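Local coordinates for osmolarity sensor protein EnvZ (Escherichia coli, PDB 5XGA), which is a histidine kinase that probably senses osmolarity through its periplasmic domain and passes the signal on by phosphoryl transfer, at residues Y56-A61 and N109-V114; W68-E73 and V91-S96; G84-V89 and K103-P108. All blocks are in the same frame, centred on the assembly; numbering follows the deposited sequence. Where two conformers were deposited one is given.

Contact 1: residues Y56-A61 and N109-V114; sequences YSNEAA and NIWVRV. With CPS (3-[(3-cholamidopropyl)dimethylammonio]-1-propanesulfonate), chain B.
Tyr56 and Trp111 form an antiparallel hydrogen-bonded pair where edge strand 54-57 joins strand 110-115 of the five-stranded sheet. Tyr56 N donates to Trp111 O and Trp111 N to Tyr56 O, each at 2.8 Å. Helix 58-64 follows strand 54-57. Ser57 is its N-cap, a place for a short side chain with an acceptor: its OG takes the hydrogen of Ala60 N at 3.2 Å. A water accepts from Asn58 N and donates to Asn109 O (2.7 Å from the water), bridging the two backbones beyond the Tyr56-Trp111 pair.

Packing does the rest. Tyr56 and Arg113 run side by side in the same direction, with Tyr56 CE1 3.7 Å from Arg113 CD. The aliphatic stem of arginine suits this place; with CG anti to the backbone N (chi1 -178°) and the chain extended from CG to NE, it lies beside the ring. Trp101 meets the Tyr56 ring edge-to-face. Ala61, on the helix side facing Trp111, is small and puts CB 3.8 Å from Trp111 CD1. Val112 turns away from 56-61, and its CG2 touches C13 of the bound CHAPS. Asn58 OD1, which accepts from Lys103 NZ, lies 3.4 Å from Trp111 CD1, the amide plane 78° from the indole.

Contact 2: residues W68-E73 and V91-S96; sequences WAQHYE and VEVNKS
Tyr72 and Val91 make the close-packed end of this contact. Val91 CG2 sits over one face of the Tyr72 ring, 3.9 Å from its centroid and 15° off the normal, a CH-pi contact. Val91 CB approaches the same ring at its CE1 atom, 3.6 Å away. In Val91, CG1 is anti to the backbone N (chi1 -177°), which leaves CG2 as the branch beside that nitrogen and the one to meet the tyrosine. A beta-branched valine suits a strand and presents a compact apolar surface to a flat ring. Leu10 of helix 10-24 touches both side chains, and Leu75 of helix 73-83 also packs on Val91. An alanine in place of Tyr72 would probably leave Val91 CG2 without its aromatic cover and open a gap beside Leu10.

The backbones meet as an antiparallel hydrogen-bonded pair, Gln70 with Val91, which adds the short strand 70-71 to the edge of the five-stranded sheet. Gln70 N donates to Val91 O at 3.1 Å, and Val91 N returns a bond to Gln70 O at 2.9 Å. Val91 O also receives a CA-H...O contact from Ala69 CA. The small Ala69 is consistent with the close approach of the chains here, its CB lying 4.1 Å from Glu92 CB. Glu92 is buried, and its OE2 is satisfied by Trp101 NE1.

Toward solvent the fit slackens as the second chain leaves the strand. Val93 is exposed; its CG1 comes within 3.7 Å of Tyr72 OH, while its CG2 lies near the end of the Gln70 side chain, which crosses it at about a right angle. Farther out, the exposed Trp68 starts toward segment 91-96, with Asn94 close to its base, and the far end of the indole leads away.

Contact 3: residues G84-V89 and K103-P108; sequences GGPTEV and KTWLSP. With CPS (3-[(3-cholamidopropyl)dimethylammonio]-1-propanesulfonate), chain B.
The beta hairpin of strands 87-92 and 99-104 reaches its open end here, and just past it the chain bends into a type I turn that binds CHAPS. Glu88 and Lys103 are the antiparallel hydrogen-bonded pair: Glu88 N donates to Lys103 O at 2.8 Å, and Lys103 N to Glu88 O at 3.0 Å. Thr87 and Thr104 follow as a non-hydrogen-bonded pair, beta-branched residues at home in a strand. The last link, Trp105 N to Pro86 O, is weak, bent to 124° at the hydrogen, as the strands part.

Trp105 turns its indole back toward the chain entering the hairpin. Gly85 lies beneath one face; a CB here would probably run into the ring, which suits glycine. Pro86 packs on that same face, its CD 3.8 Å from Trp105 CG; a rigid, apolar pyrrolidine crosses the indole at about a right angle. Leu106 CG lies over the opposite face.

The charged side chains of Glu88 and Lys103 find partners elsewhere. Glu88 OE2 forms a salt bridge with Arg90 and accepts from His71 ND1. Lys103 has the length to reach beyond the strand: its NZ, besides its bond to Asn58, donates to Pro108 O at 2.8 Å.

Thr104 to Ser107 form the turn. Thr104 OG1 stands between its backbone N and carbonyl carbon (chi1 82°), where it accepts from Leu106 N at 3.1 Å, an ST turn. The same hydroxyl shares a 2.6 Å hydrogen bond with O2 of the CHAPS steroid. Small hydroxyl residues thus line this side of the pocket, and Ser107 OG makes the second hydrogen bond, 2.9 Å from CHAPS O3.

All three contacts lie on one five-stranded antiparallel sheet, ordered 54-57, 110-115, 99-104, 87-92, 70-71. Contact 1 joins the first two strands, contact 3 the third and fourth, and contact 2 the fourth and fifth, so contacts 2 and 3 share strand 87-92. The centres of contact 1 and contact 2 are about 14 Å apart. Contact 3 has its centre about 12 Å from that of contact 1 and about 17 Å from that of contact 2. Along the chain the segments of contacts 2 and 3 alternate, all between those of contact 1, which joins parts 48 residues apart, while contact 3 closes a hairpin. Contacts 1 and 3 both touch CHAPS; contact 2 adds the outermost strand 70-71, at the other edge from 54-57.

Contact 1: residues Y56-A61 and N109-V114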
loop_
_atom_site.group_PDB
_atom_site.type_symbol
_atom_site.label_atom_id
_atom_site.label_comp_id
_atom_site.label_asym_id
_atom_site.label_seq_id
_atom_site.Cartn_x
_atom_site.Cartn_y
_atom_site.Cartn_z
ATOM N N TYR A 56 -11.067 -3.682 -3.637
ATOM C CA TYR A 56 -11.747 -4.918 -4.029
ATOM C C TYR A 56 -12.434 -5.604 -2.859
ATOM O O TYR A 56 -11.877 -5.674 -1.770
ATOM C CB TYR A 56 -10.755 -5.903 -4.633
ATOM C CG TYR A 56 -10.347 -5.618 -6.053
ATOM C CD1 TYR A 56 -9.556 -4.519 -6.366
ATOM C CD2 TYR A 56 -10.723 -6.472 -7.076
ATOM C CE1 TYR A 56 -9.165 -4.272 -7.673
ATOM C CE2 TYR A 56 -10.343 -6.228 -8.390
ATOM C CZ TYR A 56 -9.566 -5.128 -8.681
ATOM O OH TYR A 56 -9.181 -4.897 -9.993
ATOM N N SER A 57 -13.630 -6.135 -3.093
ATOM C CA SER A 57 -14.221 -7.086 -2.153
ATOM C C SER A 57 -13.398 -8.362 -2.183
ATOM O O SER A 57 -12.662 -8.601 -3.135
ATOM C CB SER A 57 -15.678 -7.392 -2.512
ATOM O OG SER A 57 -15.745 -8.076 -3.745
ATOM N N ASN A 58 -13.532 -9.191 -1.151
ATOM C CA ASN A 58 -12.839 -10.479 -1.107
ATOM C C ASN A 58 -13.121 -11.326 -2.343
ATOM O O ASN A 58 -12.209 -11.923 -2.931
ATOM C CB ASN A 58 -13.230 -11.253 0.161
ATOM C CG ASN A 58 -12.808 -10.535 1.425
ATOM O OD1 ASN A 58 -11.793 -9.840 1.434
ATOM N ND2 ASN A 58 -13.584 -10.687 2.494
ATOM N N GLU A 59 -14.388 -11.368 -2.737
ATOM C CA GLU A 59 -14.813 -12.185 -3.871
ATOM C C GLU A 59 -14.182 -11.676 -5.168
ATOM O O GLU A 59 -13.559 -12.445 -5.909
ATOM C CB GLU A 59 -16.343 -12.188 -3.983
ATOM C CG GLU A 59 -16.889 -12.942 -5.195
ATOM C CD GLU A 59 -18.392 -12.762 -5.376
ATOM O OE1 GLU A 59 -19.105 -12.659 -4.355
ATOM O OE2 GLU A 59 -18.857 -12.717 -6.538
ATOM N N ALA A 60 -14.330 -10.377 -5.423
ATOM C CA ALA A 60 -13.793 -9.746 -6.628
ATOM C C ALA A 60 -12.287 -9.885 -6.706
ATOM O O ALA A 60 -11.736 -10.186 -7.765
ATOM C CB ALA A 60 -14.185 -8.290 -6.672
ATOM N N ALA A 61 -11.618 -9.665 -5.578
ATOM C CA ALA A 61 -10.163 -9.783 -5.520
ATOM C C ALA A 61 -9.693 -11.161 -5.944
ATOM O O ALA A 61 -8.736 -11.299 -6.712
ATOM C CB ALA A 61 -9.663 -9.489 -4.128
ATOM N N ASN A 109 -12.371 -6.585 5.355
ATOM C CA ASN A 109 -13.123 -7.112 4.214
ATOM C C ASN A 109 -12.832 -6.396 2.887
ATOM O O ASN A 109 -13.556 -6.591 1.913
ATOM C CB ASN A 109 -14.624 -7.057 4.500
ATOM C CG ASN A 109 -15.033 -7.962 5.647
ATOM O OD1 ASN A 109 -14.670 -9.143 5.692
ATOM N ND2 ASN A 109 -15.782 -7.408 6.590
ATOM N N ILE A 110 -11.777 -5.581 2.862
ATOM C CA ILE A 110 -11.341 -4.878 1.646
ATOM C C ILE A 110 -9.907 -5.262 1.272
ATOM O O ILE A 110 -9.008 -5.236 2.120
ATOM C CB ILE A 110 -11.406 -3.329 1.815
ATOM C CG1 ILE A 110 -12.841 -2.862 2.050
ATOM C CG2 ILE A 110 -10.797 -2.614 0.610
ATOM C CD1 ILE A 110 -13.802 -3.291 0.954
ATOM N N TRP A 111 -9.690 -5.614 0.008
ATOM C CA TRP A 111 -8.339 -5.722 -0.516
ATOM C C TRP A 111 -7.950 -4.443 -1.257
ATOM O O TRP A 111 -8.720 -3.918 -2.064
ATOM C CB TRP A 111 -8.210 -6.921 -1.454
ATOM C CG TRP A 111 -8.020 -8.223 -0.736
ATOM C CD1 TRP A 111 -8.983 -9.140 -0.435
ATOM C CD2 TRP A 111 -6.789 -8.751 -0.227
ATOM N NE1 TRP A 111 -8.428 -10.213 0.222
ATOM C CE2 TRP A 111 -7.079 -9.997 0.363
ATOM C CE3 TRP A 111 -5.466 -8.292 -0.215
ATOM C CZ2 TRP A 111 -6.102 -10.784 0.969
ATOM C CZ3 TRP A 111 -4.495 -9.081 0.377
ATOM C CH2 TRP A 111 -4.821 -10.307 0.972
ATOM N N VAL A 112 -6.750 -3.954 -0.984
ATOM C CA VAL A 112 -6.211 -2.783 -1.673
ATOM C C VAL A 112 -5.282 -3.250 -2.787
ATOM O O VAL A 112 -4.306 -3.958 -2.523
ATOM C CB VAL A 112 -5.453 -1.857 -0.689
ATOM C CG1 VAL A 112 -4.691 -0.784 -1.421
ATOM C CG2 VAL A 112 -6.429 -1.240 0.321
ATOM N N ARG A 113 -5.597 -2.878 -4.027
ATOM C CA ARG A 113 -4.774 -3.274 -5.165
ATOM C C ARG A 113 -3.960 -2.100 -5.668
ATOM O O ARG A 113 -4.520 -1.071 -6.037
ATOM C CB ARG A 113 -5.627 -3.819 -6.310
ATOM C CG ARG A 113 -4.780 -4.276 -7.502
ATOM C CD ARG A 113 -5.635 -4.458 -8.744
ATOM N NE ARG A 113 -4.841 -4.962 -9.863
ATOM C CZ ARG A 113 -4.266 -4.191 -10.784
ATOM N NH1 ARG A 113 -4.396 -2.873 -10.737
ATOM N NH2 ARG A 113 -3.561 -4.747 -11.765
ATOM N N VAL A 114 -2.640 -2.262 -5.684
ATOM C CA VAL A 114 -1.737 -1.192 -6.108
ATOM C C VAL A 114 -0.660 -1.737 -7.038
ATOM O O VAL A 114 0.224 -2.473 -6.606
ATOM C CB VAL A 114 -1.053 -0.503 -4.898
ATOM C CG1 VAL A 114 -0.361 0.776 -5.328
ATOM C CG2 VAL A 114 -2.070 -0.182 -3.831
HETATM C C1 CPS B . -6.122 2.063 3.767
HETATM C C2 CPS B . -7.462 2.514 3.235
HETATM C C3 CPS B . -7.586 4.307 5.041
HETATM C C4 CPS B . -8.432 4.991 6.089
HETATM C C5 CPS B . -9.735 5.453 5.526
HETATM C C6 CPS B . -10.407 4.269 4.884
HETATM C C7 CPS B . -11.795 4.714 4.530
HETATM C C8 CPS B . -12.118 5.628 5.691
HETATM C C9 CPS B . -10.836 5.813 6.503
HETATM C C10 CPS B . -9.430 6.602 4.572
HETATM C C11 CPS B . -7.184 3.589 2.211
HETATM C C12 CPS B . -6.242 0.873 4.700
HETATM C C13 CPS B . -6.879 -0.281 3.968
HETATM C C14 CPS B . -8.277 0.136 3.541
HETATM C C15 CPS B . -8.202 1.326 2.616
HETATM C C16 CPS B . -9.590 1.683 2.111
HETATM C C17 CPS B . -10.415 2.461 3.134
HETATM C C18 CPS B . -9.621 3.629 3.755
HETATM C C19 CPS B . -8.301 3.168 4.327
HETATM C C20 CPS B . -10.798 7.186 7.208
HETATM C C21 CPS B . -9.461 7.571 7.849
HETATM C C22 CPS B . -11.929 7.325 8.221
HETATM C C23 CPS B . -12.195 8.715 8.774
HETATM C C24 CPS B . -13.664 8.845 9.162
HETATM C C25 CPS B . -15.859 9.861 8.693
HETATM C C26 CPS B . -16.580 10.762 7.671
HETATM C C27 CPS B . -18.099 10.905 7.885
HETATM C C28 CPS B . -18.252 13.265 7.576
HETATM C C29 CPS B . -18.280 11.841 5.675
HETATM C C30 CPS B . -20.182 11.781 7.095
HETATM N N1 CPS B . -14.428 9.652 8.423
HETATM N N2 CPS B . -18.717 11.969 7.068
HETATM O O1 CPS B . -14.137 8.251 10.123
HETATM O O2 CPS B . -6.852 -1.434 4.808
HETATM O O3 CPS B . -10.963 1.569 4.105
HETATM O O4 CPS B . -8.703 4.052 7.096
HETATM O O HOH W 1 -15.335 -8.447 0.991
#

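Contact 2: residues W68-E73 and V91-S96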
loop_
_atom_site.group_PDB
_atom_site.type_symbol
_atom_site.label_atom_id
_atom_site.label_comp_id
_atom_site.label_asym_id
_atom_site.label_seq_id
_atom_site.Cartn_x
_atom_site.Cartn_y
_atom_site.Cartn_z
ATOM N N TRP A 68 -3.429 -15.529 -7.650
ATOM C CA TRP A 68 -2.081 -15.888 -8.078
ATOM C C TRP A 68 -1.030 -15.214 -7.200
ATOM O O TRP A 68 0.158 -15.525 -7.274
ATOM C CB TRP A 68 -1.872 -15.501 -9.541
ATOM C CG TRP A 68 -3.078 -15.766 -10.405
ATOM C CD1 TRP A 68 -3.660 -14.905 -11.295
ATOM C CD2 TRP A 68 -3.860 -16.968 -10.441
ATOM N NE1 TRP A 68 -4.748 -15.502 -11.890
ATOM C CE2 TRP A 68 -4.893 -16.769 -11.382
ATOM C CE3 TRP A 68 -3.783 -18.198 -9.773
ATOM C CZ2 TRP A 68 -5.844 -17.753 -11.669
ATOM C CZ3 TRP A 68 -4.730 -19.176 -10.060
ATOM C CH2 TRP A 68 -5.745 -18.946 -11.000
ATOM N N ALA A 69 -1.484 -14.283 -6.372
ATOM C CA ALA A 69 -0.597 -13.484 -5.539
ATOM C C ALA A 69 -0.056 -14.293 -4.359
ATOM O O ALA A 69 -0.810 -14.990 -3.684
ATOM C CB ALA A 69 -1.336 -12.244 -5.038
ATOM N N GLN A 70 1.243 -14.187 -4.097
ATOM C CA GLN A 70 1.856 -14.963 -3.017
ATOM C C GLN A 70 2.184 -14.097 -1.808
ATOM O O GLN A 70 2.557 -12.936 -1.960
ATOM C CB GLN A 70 3.127 -15.654 -3.514
ATOM C CG GLN A 70 3.056 -16.118 -4.973
ATOM C CD GLN A 70 3.904 -15.255 -5.901
ATOM O OE1 GLN A 70 3.382 -14.446 -6.679
ATOM N NE2 GLN A 70 5.221 -15.424 -5.821
ATOM N N HIS A 71 2.059 -14.676 -0.616
ATOM C CA HIS A 71 2.351 -13.975 0.628
ATOM C C HIS A 71 3.826 -13.599 0.700
ATOM O O HIS A 71 4.692 -14.412 0.431
ATOM C CB HIS A 71 1.952 -14.845 1.831
ATOM C CG HIS A 71 2.432 -14.328 3.156
ATOM N ND1 HIS A 71 1.711 -13.429 3.913
ATOM C CD2 HIS A 71 3.549 -14.608 3.871
ATOM C CE1 HIS A 71 2.373 -13.164 5.027
ATOM N NE2 HIS A 71 3.491 -13.865 5.026
ATOM N N TYR A 72 4.102 -12.342 1.030
ATOM C CA TYR A 72 5.469 -11.890 1.285
ATOM C C TYR A 72 5.637 -11.534 2.761
ATOM O O TYR A 72 5.066 -10.553 3.236
ATOM C CB TYR A 72 5.809 -10.682 0.419
ATOM C CG TYR A 72 6.277 -11.059 -0.962
ATOM C CD1 TYR A 72 5.459 -11.795 -1.815
ATOM C CD2 TYR A 72 7.529 -10.674 -1.418
ATOM C CE1 TYR A 72 5.887 -12.134 -3.089
ATOM C CE2 TYR A 72 7.963 -11.010 -2.686
ATOM C CZ TYR A 72 7.140 -11.737 -3.514
ATOM O OH TYR A 72 7.578 -12.071 -4.773
ATOM N N GLU A 73 6.422 -12.332 3.474
ATOM C CA GLU A 73 6.493 -12.232 4.923
ATOM C C GLU A 73 7.217 -10.971 5.345
ATOM O O GLU A 73 6.732 -10.223 6.194
ATOM C CB GLU A 73 7.180 -13.471 5.507
ATOM C CG GLU A 73 7.341 -13.475 7.025
ATOM C CD GLU A 73 6.046 -13.737 7.777
ATOM O OE1 GLU A 73 4.995 -13.919 7.129
ATOM O OE2 GLU A 73 6.080 -13.750 9.030
ATOM N N VAL A 91 2.019 -10.398 -3.299
ATOM C CA VAL A 91 2.478 -9.821 -4.560
ATOM C C VAL A 91 2.224 -10.751 -5.729
ATOM O O VAL A 91 2.602 -11.932 -5.715
ATOM C CB VAL A 91 3.973 -9.467 -4.544
ATOM C CG1 VAL A 91 4.366 -8.808 -5.879
ATOM C CG2 VAL A 91 4.297 -8.535 -3.370
ATOM N N GLU A 92 1.574 -10.182 -6.733
ATOM C CA GLU A 92 1.279 -10.858 -7.982
ATOM C C GLU A 92 2.386 -10.478 -8.938
ATOM O O GLU A 92 2.424 -9.354 -9.457
ATOM C CB GLU A 92 -0.109 -10.441 -8.484
ATOM C CG GLU A 92 -0.453 -10.768 -9.903
ATOM C CD GLU A 92 -1.826 -10.238 -10.264
ATOM O OE1 GLU A 92 -2.301 -10.504 -11.382
ATOM O OE2 GLU A 92 -2.434 -9.546 -9.416
ATOM N N VAL A 93 3.331 -11.394 -9.111
ATOM C CA VAL A 93 4.501 -11.117 -9.932
ATOM C C VAL A 93 4.201 -11.505 -11.367
ATOM O O VAL A 93 5.054 -11.397 -12.248
ATOM C CB VAL A 93 5.747 -11.849 -9.413
ATOM C CG1 VAL A 93 6.270 -11.156 -8.155
ATOM C CG2 VAL A 93 5.430 -13.315 -9.138
ATOM N N ASN A 94 2.968 -11.952 -11.588
ATOM C CA ASN A 94 2.429 -12.059 -12.935
ATOM C C ASN A 94 2.259 -10.652 -13.492
ATOM O O ASN A 94 2.390 -9.668 -12.754
ATOM C CB ASN A 94 1.090 -12.815 -12.951
ATOM C CG ASN A 94 0.709 -13.387 -11.585
ATOM O OD1 ASN A 94 1.552 -13.545 -10.696
ATOM N ND2 ASN A 94 -0.572 -13.708 -11.422
ATOM N N LYS A 95 1.965 -10.559 -14.787
ATOM C CA LYS A 95 1.855 -9.272 -15.472
ATOM C C LYS A 95 3.242 -8.633 -15.581
ATOM O O LYS A 95 3.378 -7.469 -15.967
ATOM C CB LYS A 95 0.879 -8.339 -14.740
ATOM C CG LYS A 95 -0.494 -8.951 -14.479
ATOM C CD LYS A 95 -1.217 -8.256 -13.326
ATOM C CE LYS A 95 -2.156 -7.160 -13.820
ATOM N NZ LYS A 95 -1.437 -6.080 -14.547
ATOM N N SER A 96 4.266 -9.412 -15.231
ATOM C CA SER A 96 5.670 -8.998 -15.317
ATOM C C SER A 96 6.002 -7.766 -14.453
ATOM O O SER A 96 7.043 -7.736 -13.785
ATOM C CB SER A 96 6.055 -8.740 -16.778
ATOM O OG SER A 96 7.464 -8.767 -16.950
#

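Contact 3: residues G84-V89 and K103-P108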
loop_
_atom_site.group_PDB
_atom_site.type_symbol
_atom_site.label_atom_id
_atom_site.label_comp_id
_atom_site.label_asym_id
_atom_site.label_seq_id
_atom_site.Cartn_x
_atom_site.Cartn_y
_atom_site.Cartn_z
ATOM N N GLY A 84 1.397 0.442 11.561
ATOM C CA GLY A 84 1.124 0.327 12.988
ATOM C C GLY A 84 -0.009 -0.607 13.372
ATOM O O GLY A 84 -0.697 -0.379 14.370
ATOM N N GLY A 85 -0.202 -1.662 12.591
ATOM C CA GLY A 85 -1.235 -2.648 12.867
ATOM C C GLY A 85 -1.056 -3.866 11.979
ATOM O O GLY A 85 -0.293 -3.805 11.015
ATOM N N PRO A 86 -1.744 -4.981 12.305
ATOM C CA PRO A 86 -1.593 -6.231 11.550
ATOM C C PRO A 86 -1.941 -6.064 10.082
ATOM O O PRO A 86 -3.023 -5.572 9.729
ATOM C CB PRO A 86 -2.579 -7.181 12.237
ATOM C CG PRO A 86 -2.659 -6.666 13.641
ATOM C CD PRO A 86 -2.587 -5.165 13.499
ATOM N N THR A 87 -1.035 -6.516 9.226
ATOM C CA THR A 87 -1.193 -6.314 7.799
ATOM C C THR A 87 -0.802 -7.560 7.023
ATOM O O THR A 87 0.009 -8.365 7.485
ATOM C CB THR A 87 -0.348 -5.113 7.334
ATOM O OG1 THR A 87 -0.684 -3.966 8.128
ATOM C CG2 THR A 87 -0.596 -4.809 5.874
ATOM N N GLU A 88 -1.392 -7.720 5.842
ATOM C CA GLU A 88 -0.984 -8.759 4.918
ATOM C C GLU A 88 -0.594 -8.104 3.586
ATOM O O GLU A 88 -1.353 -7.311 3.050
ATOM C CB GLU A 88 -2.114 -9.774 4.713
ATOM C CG GLU A 88 -1.985 -10.664 3.481
ATOM C CD GLU A 88 -0.966 -11.761 3.640
ATOM O OE1 GLU A 88 0.139 -11.464 4.130
ATOM O OE2 GLU A 88 -1.266 -12.919 3.268
ATOM N N VAL A 89 0.593 -8.425 3.080
ATOM C CA VAL A 89 1.003 -7.990 1.754
ATOM C C VAL A 89 1.220 -9.220 0.887
ATOM O O VAL A 89 1.996 -10.108 1.236
ATOM C CB VAL A 89 2.297 -7.147 1.787
ATOM C CG1 VAL A 89 2.841 -6.937 0.372
ATOM C CG2 VAL A 89 2.060 -5.794 2.519
ATOM N N LYS A 103 -4.008 -5.956 2.623
ATOM C CA LYS A 103 -5.148 -5.955 3.522
ATOM C C LYS A 103 -4.660 -5.563 4.916
ATOM O O LYS A 103 -3.579 -5.983 5.333
ATOM C CB LYS A 103 -5.838 -7.331 3.539
ATOM C CG LYS A 103 -7.059 -7.382 4.453
ATOM C CD LYS A 103 -7.868 -8.661 4.285
ATOM C CE LYS A 103 -8.905 -8.526 3.161
ATOM N NZ LYS A 103 -9.845 -9.689 3.165
ATOM N N THR A 104 -5.430 -4.736 5.620
ATOM C CA THR A 104 -5.034 -4.309 6.968
ATOM C C THR A 104 -6.122 -4.551 7.980
ATOM O O THR A 104 -7.275 -4.793 7.623
ATOM C CB THR A 104 -4.682 -2.808 7.060
ATOM O OG1 THR A 104 -5.889 -2.040 7.196
ATOM C CG2 THR A 104 -3.855 -2.340 5.846
ATOM N N TRP A 105 -5.748 -4.436 9.249
ATOM C CA TRP A 105 -6.666 -4.727 10.342
ATOM C C TRP A 105 -7.810 -3.723 10.361
ATOM O O TRP A 105 -8.876 -4.006 10.910
ATOM C CB TRP A 105 -5.926 -4.716 11.683
ATOM C CG TRP A 105 -5.618 -3.328 12.198
ATOM C CD1 TRP A 105 -6.242 -2.683 13.229
ATOM C CD2 TRP A 105 -4.622 -2.421 11.705
ATOM N NE1 TRP A 105 -5.692 -1.434 13.412
ATOM C CE2 TRP A 105 -4.697 -1.247 12.488
ATOM C CE3 TRP A 105 -3.676 -2.483 10.675
ATOM C CZ2 TRP A 105 -3.864 -0.144 12.276
ATOM C CZ3 TRP A 105 -2.845 -1.390 10.466
ATOM C CH2 TRP A 105 -2.945 -0.235 11.264
ATOM N N LEU A 106 -7.574 -2.560 9.748
ATOM C CA LEU A 106 -8.541 -1.459 9.690
ATOM C C LEU A 106 -9.749 -1.757 8.804
ATOM O O LEU A 106 -10.851 -1.275 9.064
ATOM C CB LEU A 106 -7.861 -0.178 9.188
ATOM C CG LEU A 106 -6.771 0.502 10.017
ATOM C CD1 LEU A 106 -6.022 1.516 9.160
ATOM C CD2 LEU A 106 -7.348 1.179 11.255
ATOM N N SER A 107 -9.544 -2.534 7.748
ATOM C CA SER A 107 -10.630 -2.870 6.828
ATOM C C SER A 107 -10.508 -4.301 6.372
ATOM O O SER A 107 -10.110 -4.563 5.238
ATOM C CB SER A 107 -10.626 -1.941 5.613
ATOM O OG SER A 107 -10.720 -0.590 6.007
ATOM N N PRO A 108 -10.852 -5.238 7.257
ATOM C CA PRO A 108 -10.618 -6.670 7.058
ATOM C C PRO A 108 -11.349 -7.269 5.864
ATOM O O PRO A 108 -10.970 -8.354 5.415
ATOM C CB PRO A 108 -11.131 -7.290 8.368
ATOM C CG PRO A 108 -12.018 -6.273 8.965
ATOM C CD PRO A 108 -11.460 -4.953 8.568
HETATM C C1 CPS B . -6.122 2.063 3.767
HETATM C C2 CPS B . -7.462 2.514 3.235
HETATM C C3 CPS B . -7.586 4.307 5.041
HETATM C C4 CPS B . -8.432 4.991 6.089
HETATM C C5 CPS B . -9.735 5.453 5.526
HETATM C C6 CPS B . -10.407 4.269 4.884
HETATM C C7 CPS B . -11.795 4.714 4.530
HETATM C C8 CPS B . -12.118 5.628 5.691
HETATM C C9 CPS B . -10.836 5.813 6.503
HETATM C C10 CPS B . -9.430 6.602 4.572
HETATM C C11 CPS B . -7.184 3.589 2.211
HETATM C C12 CPS B . -6.242 0.873 4.700
HETATM C C13 CPS B . -6.879 -0.281 3.968
HETATM C C14 CPS B . -8.277 0.136 3.541
HETATM C C15 CPS B . -8.202 1.326 2.616
HETATM C C16 CPS B . -9.590 1.683 2.111
HETATM C C17 CPS B . -10.415 2.461 3.134
HETATM C C18 CPS B . -9.621 3.629 3.755
HETATM C C19 CPS B . -8.301 3.168 4.327
HETATM C C20 CPS B . -10.798 7.186 7.208
HETATM C C21 CPS B . -9.461 7.571 7.849
HETATM C C22 CPS B . -11.929 7.325 8.221
HETATM C C23 CPS B . -12.195 8.715 8.774
HETATM C C24 CPS B . -13.664 8.845 9.162
HETATM C C25 CPS B . -15.859 9.861 8.693
HETATM C C26 CPS B . -16.580 10.762 7.671
HETATM C C27 CPS B . -18.099 10.905 7.885
HETATM C C28 CPS B . -18.252 13.265 7.576
HETATM C C29 CPS B . -18.280 11.841 5.675
HETATM C C30 CPS B . -20.182 11.781 7.095
HETATM N N1 CPS B . -14.428 9.652 8.423
HETATM N N2 CPS B . -18.717 11.969 7.068
HETATM O O1 CPS B . -14.137 8.251 10.123
HETATM O O2 CPS B . -6.852 -1.434 4.808
HETATM O O3 CPS B . -10.963 1.569 4.105
HETATM O O4 CPS B . -8.703 4.052 7.096
#